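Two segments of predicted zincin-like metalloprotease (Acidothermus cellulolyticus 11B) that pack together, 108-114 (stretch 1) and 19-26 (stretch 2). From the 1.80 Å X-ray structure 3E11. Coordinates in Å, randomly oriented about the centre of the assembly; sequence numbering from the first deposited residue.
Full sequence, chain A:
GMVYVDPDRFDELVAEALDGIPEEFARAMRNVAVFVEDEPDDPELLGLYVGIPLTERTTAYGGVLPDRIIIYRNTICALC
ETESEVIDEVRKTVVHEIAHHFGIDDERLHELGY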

# COMPACT_ATOMS: atom_id res chain seq x y z
N ARG A 108 16.94 -6.01 -5.18
CA ARG A 108 16.98 -6.47 -3.79
C ARG A 108 15.66 -7.12 -3.38
O ARG A 108 15.66 -8.13 -2.67
CB ARG A 108 17.29 -5.31 -2.82
CG ARG A 108 18.64 -4.59 -2.98
CD ARG A 108 19.84 -5.49 -2.70
NE ARG A 108 20.06 -6.41 -3.81
CZ ARG A 108 20.69 -6.13 -4.95
NH1 ARG A 108 21.22 -4.93 -5.17
NH2 ARG A 108 20.79 -7.06 -5.89
N LEU A 109 14.54 -6.54 -3.82
CA LEU A 109 13.21 -7.08 -3.56
C LEU A 109 12.99 -8.43 -4.20
O LEU A 109 12.29 -9.26 -3.63
CB LEU A 109 12.12 -6.13 -4.06
CG LEU A 109 11.93 -4.84 -3.27
CD1 LEU A 109 10.93 -3.93 -4.02
CD2 LEU A 109 11.47 -5.17 -1.85
N HIS A 110 13.56 -8.65 -5.38
CA HIS A 110 13.46 -9.94 -6.02
C HIS A 110 14.15 -10.98 -5.15
O HIS A 110 13.69 -12.11 -5.07
CB HIS A 110 14.09 -9.92 -7.42
CG HIS A 110 13.35 -9.07 -8.41
ND1 HIS A 110 11.97 -8.92 -8.39
CD2 HIS A 110 13.78 -8.34 -9.47
CE1 HIS A 110 11.60 -8.13 -9.38
NE2 HIS A 110 12.68 -7.77 -10.05
N GLU A 111 15.25 -10.58 -4.51
CA GLU A 111 15.89 -11.39 -3.47
C GLU A 111 15.03 -11.52 -2.19
O GLU A 111 15.32 -12.35 -1.34
CB GLU A 111 17.25 -10.81 -3.10
CG GLU A 111 18.24 -10.74 -4.24
CD GLU A 111 19.51 -10.00 -3.87
OE1 GLU A 111 19.57 -9.44 -2.76
OE2 GLU A 111 20.46 -10.00 -4.68
N LEU A 112 13.99 -10.70 -2.06
CA LEU A 112 13.04 -10.78 -0.95
C LEU A 112 11.63 -11.23 -1.40
O LEU A 112 10.64 -11.05 -0.68
CB LEU A 112 12.98 -9.43 -0.25
CG LEU A 112 14.28 -9.01 0.46
CD1 LEU A 112 14.37 -7.48 0.65
CD2 LEU A 112 14.41 -9.74 1.80
N GLY A 113 11.55 -11.81 -2.61
CA GLY A 113 10.33 -12.44 -3.11
C GLY A 113 9.33 -11.50 -3.79
O GLY A 113 8.20 -11.91 -4.06
N TYR A 114 9.74 -10.26 -4.04
CA TYR A 114 8.93 -9.32 -4.82
C TYR A 114 9.77 -8.72 -5.96
O TYR A 114 9.92 -7.49 -6.11
CB TYR A 114 8.34 -8.23 -3.90
CG TYR A 114 7.32 -8.75 -2.91
CD1 TYR A 114 7.72 -9.46 -1.77
CD2 TYR A 114 5.95 -8.54 -3.10
CE1 TYR A 114 6.78 -9.95 -0.85
CE2 TYR A 114 5.00 -9.03 -2.19
CZ TYR A 114 5.42 -9.73 -1.07
OH TYR A 114 4.52 -10.22 -0.16
OXT TYR A 114 10.35 -9.47 -6.76
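Stretch 2 (19-26) DGIPEEFA

Two segments can pack through apolar side chains without a direct hydrogen bond between them, and the C-terminus of this predicted metalloprotease, against residues 19 to 26, is a compact example. Residues 108 to 110 continue a helix that begins earlier in the chain, and a type I turn from His110 to Gly113 then redirects the backbone. Leu109 O anchors this change of course, accepting hydrogen bonds from Leu112 N at 2.7 Å and Tyr114 N at 2.8 Å. Gly113, at a phi of 85°, adopts a conformation that favours glycine. Stretch 2 is mostly loop, extended at Ile21 and Pro22, with psi near 129° and 145°, before tightening into a short 3-10 segment from Glu23 to Phe25. Phe25 N closes on Pro22 O at 3.0 Å, and Ala26 N on Glu23 O at 3.2 Å. With segments this short and irregular, the contact is better described by residue pairs than by a crossing angle. The order of the contacts runs opposite in the two stretches: Tyr114, last in its stretch, meets Pro22, while Leu109 and Leu112 meet Phe25 further along. The backbones remain well apart: the nearest CA atoms, those of Leu112 and Glu24, are 8.5 Å from each other, leaving side chains to fill the space.

Phe25 is the hub. Its CA-to-CB bond points toward stretch 1, and its ring meets three residues there. Leu109 CD2 lies 4.0 Å from Phe25 CE1; although the CA-to-CB bond of Leu109 runs sideways, the end of its side chain comes nearer. Leu112 CB lies 4.0 Å from Phe25 CZ, and Tyr114 CE1 is 4.2 Å from Phe25 CE2, the two aromatic rings meeting obliquely. The turn thus brings residues on both sides of its bend to the same phenyl ring.

Tyr114 extends the contact to Pro22. Pro22 CG sits at the edge of the tyrosine ring, 3.9 Å from Tyr114 CE1, while Tyr114 OH approaches Pro22 CD to 3.3 Å, a close van der Waals approach to a carbon. The terminal residue is also tied to its own stretch, where His110 ND1 donates a very short hydrogen bond of 2.4 Å to Tyr114 OXT.

No direct hydrogen bond joins the two stretches; a water supplies the polar link. It donates to Leu112 O at 2.5 Å and to Glu24 OE2 at 2.7 Å, bridging two oxygens that both accept from it and lie 4.2 Å apart. The principle is familiar: apolar side chains build the contact, and solvent satisfies polar groups beside it.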

# COMPACT_ATOMS: atom_id res chain seq x y z
N ASP A 19 -2.17 -8.16 6.27
CA ASP A 19 -1.99 -9.30 7.17
C ASP A 19 -0.96 -10.30 6.58
O ASP A 19 -0.31 -11.00 7.31
CB ASP A 19 -3.33 -10.03 7.40
CG ASP A 19 -4.34 -9.20 8.24
OD1 ASP A 19 -3.96 -8.15 8.81
OD2 ASP A 19 -5.52 -9.58 8.27
N GLY A 20 -0.84 -10.34 5.25
CA GLY A 20 0.06 -11.26 4.58
C GLY A 20 1.42 -10.66 4.22
O GLY A 20 2.21 -11.30 3.54
N ILE A 21 1.67 -9.42 4.62
CA ILE A 21 2.99 -8.85 4.40
C ILE A 21 4.04 -9.69 5.14
O ILE A 21 3.88 -9.98 6.32
CB ILE A 21 3.06 -7.40 4.85
CG1 ILE A 21 2.31 -6.54 3.80
CG2 ILE A 21 4.51 -6.94 5.01
CD1 ILE A 21 2.16 -5.12 4.21
N PRO A 22 5.09 -10.10 4.44
CA PRO A 22 6.11 -10.89 5.11
C PRO A 22 6.76 -10.18 6.29
O PRO A 22 6.91 -8.94 6.27
CB PRO A 22 7.12 -11.16 3.99
CG PRO A 22 6.32 -11.16 2.78
CD PRO A 22 5.35 -10.03 2.98
N GLU A 23 7.10 -10.97 7.32
CA GLU A 23 7.63 -10.46 8.57
C GLU A 23 8.89 -9.63 8.36
O GLU A 23 9.17 -8.77 9.17
CB GLU A 23 7.93 -11.58 9.59
CG GLU A 23 6.69 -12.14 10.30
N GLU A 24 9.66 -9.87 7.29
CA GLU A 24 10.88 -9.08 7.08
C GLU A 24 10.57 -7.58 6.80
O GLU A 24 11.45 -6.75 7.00
CB GLU A 24 11.81 -9.66 5.99
CG GLU A 24 11.16 -9.99 4.65
CD GLU A 24 10.66 -11.44 4.56
OE1 GLU A 24 10.17 -11.99 5.59
OE2 GLU A 24 10.74 -12.02 3.44
N PHE A 25 9.34 -7.27 6.39
CA PHE A 25 8.91 -5.89 6.13
C PHE A 25 8.09 -5.26 7.28
O PHE A 25 7.66 -4.12 7.18
CB PHE A 25 8.05 -5.88 4.86
CG PHE A 25 8.78 -6.33 3.65
CD1 PHE A 25 9.74 -5.53 3.08
CD2 PHE A 25 8.54 -7.57 3.11
CE1 PHE A 25 10.45 -5.95 1.99
CE2 PHE A 25 9.24 -7.99 1.99
CZ PHE A 25 10.19 -7.17 1.44
N ALA A 26 7.83 -6.03 8.33
CA ALA A 26 6.88 -5.61 9.37
C ALA A 26 7.41 -4.38 10.06
O ALA A 26 6.70 -3.38 10.20
CB ALA A 26 6.66 -6.73 10.37
O HOH W 1 9.26 -12.03 1.16